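Local coordinates for protein oxidoreductase, Gfo/Idh/MocA family (Pseudomonas syringae pv. tomato, PDB 3DTY) that is probably an NAD(P)-dependent oxidoreductase of the Gfo/Idh/MocA family, with a Rossmann nucleotide-binding domain, magnesium sites and a tetrameric assembly, at residues A[150-155]-A[338-343]; A[143-148]-A[171-176]; A[101-106]-A[129-134]. One frame throughout, in Å; residues are numbered along the deposited sequence.

Contact 1. Residues A[150-155]-A[338-343]; sequences LIEQAR and YYRFAL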
loop_
_atom_site.group_PDB
_atom_site.type_symbol
_atom_site.label_atom_id
_atom_site.label_comp_id
_atom_site.label_asym_id
_atom_site.label_seq_id
_atom_site.Cartn_x
_atom_site.Cartn_y
_atom_site.Cartn_z
ATOM N N LEU A 150 16.957 -1.819 -9.175
ATOM C CA LEU A 150 16.753 -0.623 -8.375
ATOM C C LEU A 150 17.833 -0.406 -7.310
ATOM O O LEU A 150 18.045 0.723 -6.853
ATOM C CB LEU A 150 15.348 -0.635 -7.779
ATOM C CG LEU A 150 14.287 -0.432 -8.883
ATOM C CD1 LEU A 150 12.895 -0.520 -8.303
ATOM C CD2 LEU A 150 14.495 0.934 -9.563
ATOM N N ILE A 151 18.537 -1.471 -6.930
ATOM C CA ILE A 151 19.613 -1.316 -5.964
ATOM C C ILE A 151 20.684 -0.434 -6.622
ATOM O O ILE A 151 21.289 0.415 -5.965
ATOM C CB ILE A 151 20.255 -2.677 -5.570
ATOM C CG1 ILE A 151 19.200 -3.606 -4.955
ATOM C CG2 ILE A 151 21.398 -2.444 -4.577
ATOM C CD1 ILE A 151 18.503 -3.032 -3.722
ATOM N N GLU A 152 20.919 -0.643 -7.919
ATOM C CA GLU A 152 21.904 0.157 -8.655
ATOM C C GLU A 152 21.403 1.589 -8.793
ATOM O O GLU A 152 22.189 2.540 -8.750
ATOM C CB GLU A 152 22.150 -0.398 -10.062
ATOM C CG GLU A 152 23.001 -1.653 -10.146
ATOM C CD GLU A 152 24.376 -1.492 -9.519
ATOM O OE1 GLU A 152 24.925 -0.364 -9.538
ATOM O OE2 GLU A 152 24.910 -2.506 -9.018
ATOM N N GLN A 153 20.094 1.742 -8.979
ATOM C CA GLN A 153 19.509 3.068 -9.118
ATOM C C GLN A 153 19.795 3.877 -7.859
ATOM O O GLN A 153 20.209 5.027 -7.930
ATOM C CB GLN A 153 18.001 2.968 -9.344
ATOM C CG GLN A 153 17.296 4.323 -9.471
ATOM C CD GLN A 153 17.840 5.175 -10.607
ATOM O OE1 GLN A 153 18.439 4.666 -11.560
ATOM N NE2 GLN A 153 17.611 6.478 -10.524
ATOM N N ALA A 154 19.569 3.254 -6.706
ATOM C CA ALA A 154 19.811 3.894 -5.418
ATOM C C ALA A 154 21.286 4.298 -5.292
ATOM O O ALA A 154 21.602 5.399 -4.838
ATOM C CB ALA A 154 19.434 2.935 -4.293
ATOM N N ARG A 155 22.181 3.402 -5.692
ATOM C CA ARG A 155 23.613 3.684 -5.628
ATOM C C ARG A 155 23.927 4.945 -6.428
ATOM O O ARG A 155 24.621 5.844 -5.941
ATOM C CB ARG A 155 24.423 2.512 -6.193
ATOM C CG ARG A 155 25.945 2.739 -6.231
ATOM C CD ARG A 155 26.633 1.521 -6.837
ATOM N NE ARG A 155 28.044 1.749 -7.141
ATOM C CZ ARG A 155 29.065 1.204 -6.479
ATOM N NH1 ARG A 155 28.849 0.383 -5.453
ATOM N NH2 ARG A 155 30.307 1.477 -6.855
ATOM N N TYR A 338 24.932 -13.835 -11.201
ATOM C CA TYR A 338 25.799 -14.822 -11.830
ATOM C C TYR A 338 26.460 -14.284 -13.098
ATOM O O TYR A 338 27.566 -14.691 -13.447
ATOM C CB TYR A 338 25.026 -16.099 -12.160
ATOM C CG TYR A 338 25.275 -17.224 -11.174
ATOM C CD1 TYR A 338 24.502 -17.362 -10.020
ATOM C CD2 TYR A 338 26.302 -18.137 -11.387
ATOM C CE1 TYR A 338 24.753 -18.402 -9.098
ATOM C CE2 TYR A 338 26.560 -19.164 -10.483
ATOM C CZ TYR A 338 25.787 -19.295 -9.347
ATOM O OH TYR A 338 26.066 -20.323 -8.471
ATOM N N TYR A 339 25.777 -13.376 -13.785
ATOM C CA TYR A 339 26.323 -12.794 -14.999
ATOM C C TYR A 339 27.533 -11.937 -14.646
ATOM O O TYR A 339 28.512 -11.907 -15.386
ATOM C CB TYR A 339 25.273 -11.942 -15.714
ATOM C CG TYR A 339 25.762 -11.354 -17.020
ATOM C CD1 TYR A 339 26.101 -12.179 -18.090
ATOM C CD2 TYR A 339 25.897 -9.972 -17.182
ATOM C CE1 TYR A 339 26.561 -11.643 -19.288
ATOM C CE2 TYR A 339 26.355 -9.428 -18.376
ATOM C CZ TYR A 339 26.687 -10.269 -19.423
ATOM O OH TYR A 339 27.160 -9.740 -20.600
ATOM N N ARG A 340 27.463 -11.239 -13.516
ATOM C CA ARG A 340 28.575 -10.401 -13.085
ATOM C C ARG A 340 29.727 -11.278 -12.630
ATOM O O ARG A 340 30.890 -10.945 -12.847
ATOM C CB ARG A 340 28.141 -9.459 -11.963
ATOM C CG ARG A 340 27.252 -8.348 -12.466
ATOM C CD ARG A 340 26.737 -7.488 -11.347
ATOM N NE ARG A 340 25.730 -6.551 -11.836
ATOM C CZ ARG A 340 24.971 -5.802 -11.045
ATOM N NH1 ARG A 340 25.107 -5.883 -9.728
ATOM N NH2 ARG A 340 24.071 -4.980 -11.572
ATOM N N PHE A 341 29.398 -12.398 -11.997
ATOM C CA PHE A 341 30.418 -13.332 -11.561
ATOM C C PHE A 341 31.201 -13.750 -12.816
ATOM O O PHE A 341 32.428 -13.786 -12.813
ATOM C CB PHE A 341 29.780 -14.567 -10.907
ATOM C CG PHE A 341 29.194 -14.314 -9.537
ATOM C CD1 PHE A 341 29.741 -13.352 -8.689
ATOM C CD2 PHE A 341 28.132 -15.090 -9.071
ATOM C CE1 PHE A 341 29.244 -13.170 -7.397
ATOM C CE2 PHE A 341 27.628 -14.919 -7.780
ATOM C CZ PHE A 341 28.182 -13.957 -6.940
ATOM N N ALA A 342 30.477 -14.041 -13.895
ATOM C CA ALA A 342 31.099 -14.461 -15.152
ATOM C C ALA A 342 31.976 -13.351 -15.731
ATOM O O ALA A 342 33.056 -13.614 -16.255
ATOM C CB ALA A 342 30.024 -14.866 -16.165
ATOM N N LEU A 343 31.507 -12.111 -15.644
ATOM C CA LEU A 343 32.283 -10.983 -16.149
ATOM C C LEU A 343 33.552 -10.826 -15.307
ATOM O O LEU A 343 34.629 -10.553 -15.835
ATOM C CB LEU A 343 31.451 -9.691 -16.100
ATOM C CG LEU A 343 30.291 -9.611 -17.100
ATOM C CD1 LEU A 343 29.510 -8.302 -16.923
ATOM C CD2 LEU A 343 30.845 -9.734 -18.514
HETATM O O HOH W 1 24.733 -4.552 -7.279
#
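Glu152 and Arg340 reach toward each other from opposite directions and form a salt bridge between two helices whose backbones stay well apart. Helix 149-159 follows the Rossmann strand 139-141, while helix 330-349 returns from the C-terminal part of the chain to pack on the nucleotide-binding sheet, where Tyr338 and Phe341 rest on Val113. The bridge thus illustrates how two long side chains join helices whose backbones do not touch: the closest CA atoms, those of Glu152 and Arg340, are 13.3 Å apart. The arginine, extended from CG to NE, covers about half of that distance, more than the glutamate does, whose chain bends at its second torsion (chi2 -57°) and offers its carboxylate close to its own helix.

The two charged groups do not lie flat against each other. Their planes stand 81° apart, and OE2 of Glu152 approaches the guanidinium obliquely, 3.5 Å from NH1 of Arg340 and 3.7 Å from its NH2. This is a long electrostatic contact without the paired, coplanar bonds of a bidentate bridge. The methylene CG of Glu152 also lies 3.8 Å from NH2 of Arg340, so the aliphatic part of the glutamate takes part in the packing.

Each charge has a stronger partner elsewhere: OE1 of Glu152 pairs with NE of Arg360, and NH2 of Arg340 with OD2 of Asp319, giving a charge network in which acidic and basic groups alternate. Such sharing probably helps to keep the carboxylate ionised. A water molecule completes the link, lying in the guanidinium plane at its edge: it accepts from NH1 of Arg340 at 2.8 Å and donates to OE2 of Glu152 at 2.7 Å.

Contact 2. Residues A[143-148]-A[171-176]; sequences YGYAGH and MQFAHG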
loop_
_atom_site.group_PDB
_atom_site.type_symbol
_atom_site.label_atom_id
_atom_site.label_comp_id
_atom_site.label_asym_id
_atom_site.label_seq_id
_atom_site.Cartn_x
_atom_site.Cartn_y
_atom_site.Cartn_z
ATOM N N TYR A 143 24.974 -12.860 -2.372
ATOM C CA TYR A 143 24.125 -11.839 -1.762
ATOM C C TYR A 143 23.303 -11.404 -2.982
ATOM O O TYR A 143 23.425 -10.286 -3.475
ATOM C CB TYR A 143 24.968 -10.677 -1.218
ATOM C CG TYR A 143 25.830 -11.029 -0.017
ATOM C CD1 TYR A 143 25.260 -11.516 1.160
ATOM C CD2 TYR A 143 27.218 -10.872 -0.056
ATOM C CE1 TYR A 143 26.048 -11.841 2.268
ATOM C CE2 TYR A 143 28.016 -11.191 1.050
ATOM C CZ TYR A 143 27.422 -11.676 2.206
ATOM O OH TYR A 143 28.200 -12.004 3.297
ATOM N N GLY A 144 22.488 -12.338 -3.465
ATOM C CA GLY A 144 21.683 -12.143 -4.658
ATOM C C GLY A 144 20.635 -11.057 -4.741
ATOM O O GLY A 144 20.152 -10.775 -5.835
ATOM N N TYR A 145 20.255 -10.463 -3.614
ATOM C CA TYR A 145 19.256 -9.402 -3.650
ATOM C C TYR A 145 19.856 -8.195 -4.358
ATOM O O TYR A 145 19.136 -7.366 -4.915
ATOM C CB TYR A 145 18.814 -9.054 -2.230
ATOM C CG TYR A 145 18.074 -10.202 -1.568
ATOM C CD1 TYR A 145 16.772 -10.522 -1.948
ATOM C CD2 TYR A 145 18.700 -11.009 -0.615
ATOM C CE1 TYR A 145 16.113 -11.606 -1.407
ATOM C CE2 TYR A 145 18.049 -12.105 -0.065
ATOM C CZ TYR A 145 16.756 -12.395 -0.469
ATOM O OH TYR A 145 16.104 -13.472 0.053
ATOM N N ALA A 146 21.183 -8.119 -4.347
ATOM C CA ALA A 146 21.908 -7.034 -5.003
ATOM C C ALA A 146 21.756 -7.120 -6.526
ATOM O O ALA A 146 22.181 -6.223 -7.259
ATOM C CB ALA A 146 23.379 -7.090 -4.619
ATOM N N GLY A 147 21.149 -8.202 -7.003
ATOM C CA GLY A 147 20.939 -8.360 -8.433
ATOM C C GLY A 147 19.754 -7.549 -8.937
ATOM O O GLY A 147 19.548 -7.418 -10.143
ATOM N N HIS A 148 18.957 -7.008 -8.021
ATOM C CA HIS A 148 17.804 -6.195 -8.419
ATOM C C HIS A 148 18.269 -4.823 -8.922
ATOM O O HIS A 148 19.003 -4.117 -8.231
ATOM C CB HIS A 148 16.837 -6.029 -7.244
ATOM C CG HIS A 148 16.016 -7.250 -6.958
ATOM N ND1 HIS A 148 15.068 -7.730 -7.835
ATOM C CD2 HIS A 148 16.012 -8.093 -5.897
ATOM C CE1 HIS A 148 14.516 -8.819 -7.328
ATOM N NE2 HIS A 148 15.069 -9.060 -6.154
HETATM N N MSE A 171 18.538 -0.840 8.203
HETATM C CA MSE A 171 18.387 -2.123 7.544
HETATM C C MSE A 171 17.643 -3.145 8.387
HETATM O O MSE A 171 17.654 -3.093 9.616
HETATM C CB MSE A 171 19.769 -2.692 7.205
HETATM C CG MSE A 171 20.514 -1.906 6.166
HETATM SE SE MSE A 171 22.390 -2.119 6.358
HETATM C CE MSE A 171 22.697 -0.946 7.864
ATOM N N GLN A 172 16.998 -4.082 7.711
ATOM C CA GLN A 172 16.302 -5.138 8.409
ATOM C C GLN A 172 16.006 -6.288 7.468
ATOM O O GLN A 172 15.821 -6.095 6.266
ATOM C CB GLN A 172 14.980 -4.643 9.005
ATOM C CG GLN A 172 13.866 -4.467 7.984
ATOM C CD GLN A 172 12.489 -4.398 8.615
ATOM O OE1 GLN A 172 11.608 -5.199 8.289
ATOM N NE2 GLN A 172 12.294 -3.444 9.522
ATOM N N PHE A 173 16.007 -7.483 8.034
ATOM C CA PHE A 173 15.649 -8.688 7.322
ATOM C C PHE A 173 15.045 -9.454 8.474
ATOM O O PHE A 173 15.737 -10.137 9.239
ATOM C CB PHE A 173 16.848 -9.436 6.753
ATOM C CG PHE A 173 16.464 -10.475 5.725
ATOM C CD1 PHE A 173 15.254 -11.160 5.836
ATOM C CD2 PHE A 173 17.294 -10.758 4.648
ATOM C CE1 PHE A 173 14.881 -12.118 4.887
ATOM C CE2 PHE A 173 16.935 -11.711 3.695
ATOM C CZ PHE A 173 15.725 -12.392 3.812
ATOM N N ALA A 174 13.737 -9.300 8.613
ATOM C CA ALA A 174 13.032 -9.923 9.711
ATOM C C ALA A 174 11.772 -10.650 9.278
ATOM O O ALA A 174 10.740 -10.034 9.038
ATOM C CB ALA A 174 12.693 -8.864 10.742
ATOM N N HIS A 175 11.875 -11.969 9.175
ATOM C CA HIS A 175 10.740 -12.787 8.803
ATOM C C HIS A 175 10.298 -13.532 10.068
ATOM O O HIS A 175 10.962 -13.444 11.110
ATOM C CB HIS A 175 11.142 -13.758 7.687
ATOM C CG HIS A 175 12.172 -14.763 8.092
ATOM N ND1 HIS A 175 11.848 -15.968 8.680
ATOM C CD2 HIS A 175 13.522 -14.756 7.972
ATOM C CE1 HIS A 175 12.951 -16.660 8.899
ATOM N NE2 HIS A 175 13.983 -15.946 8.478
ATOM N N GLY A 176 9.182 -14.249 9.992
ATOM C CA GLY A 176 8.703 -14.963 11.160
ATOM C C GLY A 176 8.519 -16.460 10.997
ATOM O O GLY A 176 7.839 -17.093 11.805
#
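Tyr145 and Phe173 meet as an aromatic pair in offset edge-to-face geometry, the edge of the phenylalanine turned toward the tyrosine face. The planes are 80° apart and the ring centroids 5.9 Å apart. Phe173 is swung toward the tyrosine by a first torsion that sets CG anti to the backbone N (chi1 -165°), and the two side chains cross at about a right angle.

Apolar contact accompanies the ring pairing: CE2 of Tyr145 and CE2 of Phe173 are 3.9 Å apart. The phenol oxygen makes a different approach: OH of Tyr145 lies near the plane of the Phe173 ring, at its edge and 3.9 Å from CZ.

Backbone hydrogen bonds frame both partners. Tyr145 sits in the 3-10 segment 144-147, in the loop between strand 139-141 and helix 149-159, where its O accepts from N of His148; Phe173 is on strand 166-174 of the large mixed sheet, bonded to Trp260 and Ser262.

Further rings extend the cluster, His210 meeting Tyr145 edge-to-face and His270 meeting Phe173, while His326 of a second subunit packs on Tyr145. Between the loop that leaves the last Rossmann strand and the mixed sheet, this buried pair contributes mainly dispersion and weak ring electrostatics, and the partly negative oxygen of Tyr145 may weakly favour the C-H edge of Phe173.

Contact 3. Residues A[101-106]-A[129-134]; sequences ITKAAL and RELSHK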
loop_
_atom_site.group_PDB
_atom_site.type_symbol
_atom_site.label_atom_id
_atom_site.label_comp_id
_atom_site.label_asym_id
_atom_site.label_seq_id
_atom_site.Cartn_x
_atom_site.Cartn_y
_atom_site.Cartn_z
ATOM N N ILE A 101 36.061 -26.309 1.228
ATOM C CA ILE A 101 35.803 -26.526 -0.187
ATOM C C ILE A 101 36.306 -25.343 -1.011
ATOM O O ILE A 101 36.952 -25.533 -2.037
ATOM C CB ILE A 101 34.306 -26.781 -0.439
ATOM C CG1 ILE A 101 33.891 -28.059 0.301
ATOM C CG2 ILE A 101 34.039 -26.901 -1.928
ATOM C CD1 ILE A 101 32.432 -28.436 0.163
ATOM N N THR A 102 36.036 -24.124 -0.553
ATOM C CA THR A 102 36.502 -22.940 -1.271
ATOM C C THR A 102 38.030 -22.947 -1.349
ATOM O O THR A 102 38.609 -22.576 -2.368
ATOM C CB THR A 102 36.060 -21.638 -0.579
ATOM O OG1 THR A 102 34.627 -21.569 -0.546
ATOM C CG2 THR A 102 36.607 -20.417 -1.336
ATOM N N LYS A 103 38.679 -23.369 -0.266
ATOM C CA LYS A 103 40.138 -23.425 -0.229
ATOM C C LYS A 103 40.663 -24.418 -1.266
ATOM O O LYS A 103 41.550 -24.095 -2.058
ATOM C CB LYS A 103 40.609 -23.840 1.165
ATOM C CG LYS A 103 42.120 -23.783 1.391
ATOM C CD LYS A 103 42.437 -23.992 2.871
ATOM C CE LYS A 103 43.924 -24.096 3.119
ATOM N NZ LYS A 103 44.491 -25.340 2.535
ATOM N N ALA A 104 40.107 -25.626 -1.253
ATOM C CA ALA A 104 40.502 -26.671 -2.192
ATOM C C ALA A 104 40.277 -26.213 -3.633
ATOM O O ALA A 104 41.123 -26.408 -4.499
ATOM C CB ALA A 104 39.707 -27.952 -1.914
ATOM N N ALA A 105 39.127 -25.602 -3.887
ATOM C CA ALA A 105 38.819 -25.118 -5.223
ATOM C C ALA A 105 39.842 -24.077 -5.669
ATOM O O ALA A 105 40.348 -24.145 -6.786
ATOM C CB ALA A 105 37.421 -24.526 -5.258
ATOM N N LEU A 106 40.137 -23.107 -4.808
ATOM C CA LEU A 106 41.108 -22.071 -5.158
ATOM C C LEU A 106 42.489 -22.682 -5.418
ATOM O O LEU A 106 43.158 -22.356 -6.407
ATOM C CB LEU A 106 41.214 -21.025 -4.042
ATOM C CG LEU A 106 40.053 -20.039 -3.850
ATOM C CD1 LEU A 106 40.311 -19.174 -2.622
ATOM C CD2 LEU A 106 39.907 -19.158 -5.099
ATOM N N ARG A 129 40.970 -15.094 1.043
ATOM C CA ARG A 129 41.315 -13.878 0.310
ATOM C C ARG A 129 42.774 -13.962 -0.153
ATOM O O ARG A 129 43.096 -13.607 -1.290
ATOM C CB ARG A 129 41.125 -12.648 1.203
ATOM C CG ARG A 129 41.687 -11.362 0.612
ATOM C CD ARG A 129 41.638 -10.222 1.618
ATOM N NE ARG A 129 40.393 -9.482 1.529
ATOM C CZ ARG A 129 39.986 -8.590 2.426
ATOM N NH1 ARG A 129 40.730 -8.332 3.496
ATOM N NH2 ARG A 129 38.841 -7.943 2.242
ATOM N N GLU A 130 43.653 -14.420 0.739
ATOM C CA GLU A 130 45.067 -14.583 0.407
ATOM C C GLU A 130 45.208 -15.553 -0.777
ATOM O O GLU A 130 45.889 -15.256 -1.764
ATOM C CB GLU A 130 45.838 -15.132 1.615
ATOM C CG GLU A 130 46.274 -14.090 2.649
ATOM C CD GLU A 130 46.519 -14.688 4.044
ATOM O OE1 GLU A 130 47.009 -15.838 4.139
ATOM O OE2 GLU A 130 46.225 -13.997 5.048
ATOM N N LEU A 131 44.557 -16.707 -0.672
ATOM C CA LEU A 131 44.606 -17.719 -1.729
ATOM C C LEU A 131 43.997 -17.213 -3.031
ATOM O O LEU A 131 44.474 -17.538 -4.124
ATOM C CB LEU A 131 43.863 -18.974 -1.291
ATOM C CG LEU A 131 44.543 -19.797 -0.198
ATOM C CD1 LEU A 131 43.566 -20.841 0.308
ATOM C CD2 LEU A 131 45.810 -20.457 -0.743
ATOM N N SER A 132 42.936 -16.424 -2.908
ATOM C CA SER A 132 42.269 -15.876 -4.077
ATOM C C SER A 132 43.232 -15.001 -4.873
ATOM O O SER A 132 43.300 -15.093 -6.096
ATOM C CB SER A 132 41.050 -15.052 -3.659
ATOM O OG SER A 132 40.393 -14.537 -4.803
ATOM N N HIS A 133 43.982 -14.154 -4.178
ATOM C CA HIS A 133 44.926 -13.286 -4.862
ATOM C C HIS A 133 46.094 -14.104 -5.412
ATOM O O HIS A 133 46.548 -13.877 -6.530
ATOM C CB HIS A 133 45.442 -12.195 -3.914
ATOM C CG HIS A 133 44.383 -11.235 -3.462
ATOM N ND1 HIS A 133 43.480 -10.660 -4.329
ATOM C CD2 HIS A 133 44.096 -10.734 -2.237
ATOM C CE1 HIS A 133 42.680 -9.849 -3.657
ATOM N NE2 HIS A 133 43.033 -9.876 -2.387
ATOM N N LYS A 134 46.563 -15.068 -4.630
ATOM C CA LYS A 134 47.681 -15.913 -5.038
ATOM C C LYS A 134 47.392 -16.698 -6.309
ATOM O O LYS A 134 48.211 -16.746 -7.231
ATOM C CB LYS A 134 48.025 -16.903 -3.919
ATOM C CG LYS A 134 49.123 -17.894 -4.277
ATOM C CD LYS A 134 49.342 -18.900 -3.164
ATOM C CE LYS A 134 50.486 -19.849 -3.486
ATOM N NZ LYS A 134 50.661 -20.881 -2.420
#
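Two neighbouring helices of the Rossmann domain, 98-107 and 122-134, meet where Lys103 and Leu106 touch Leu131, and Leu106 also touches Ser132. The case shows how nearly parallel helices pack through a few aliphatic side chains: the segment axes come within 9.8 Å and differ in direction by only 16°, and the closest CA atoms, those of Leu106 and Ser132, are 6.4 Å apart.

Leu106 points toward helix 122-134 with one methyl branch leading. Its CD1 reaches CB of Leu131 at 3.8 Å and backbone N of Ser132 at the same distance, while CD2 lies 4.2 Å from CA of Ser132. CD1 thus touches both the base of Leu131 and the backbone, whereas CD2 lies more loosely over the opposite helix. Leu131 answers from the other side with its own branch: its CD1 meets CG of Lys103 at 3.5 Å, tighter than usual for two carbons.

These helices belong to successive beta-alpha-beta crossovers of the parallel sheet, helix 98-107 joining strands 88-92 and 111-114, and helix 122-134 joining 111-114 and 139-141. Their parallel course follows from this repeated connection. Thr102 and Ala105 of the first helix rest on Val112 of strand 111-114, which connects the two helices in the chain.

Polar ends are turned to other tasks. Lys103 supplies only its aliphatic stem to Leu131; CG stands anti to the backbone N (chi1 -173°), the chain runs out extended and bends at its last torsion, and NZ forms a salt bridge with OE2 of Glu107. Ser132 gives its hydroxyl to the O of Arg137 in a hydrogen bond. Along the second helix, one turn before Leu131, stands Asn127, which with Glu123 binds a magnesium ion; the side chains of Leu131 and Asn127 are about 5 Å apart.

How the contacts relate
Contact 2 is the core example, with both touching residues buried, whereas contacts 1 and 3 are only partly buried. Contacts 1 and 2 adjoin: segments 143-148 and 150-155 follow each other, and Ile151 CG1 packs 3.8 Å from Tyr145 O. Both lie where the chain leaves the Rossmann strands, contact 1 joining helices 149-159 and 330-349 with charges and a water, contact 2 a loop and the mixed sheet with aromatic rings. Contact 3 stands apart, its nearest atoms about 11 Å from either, within the Rossmann domain near a magnesium site. There the chemistry is aliphatic, and nearly parallel segments with close backbones bury more surface, 193 Å² against 74 and 65 Å².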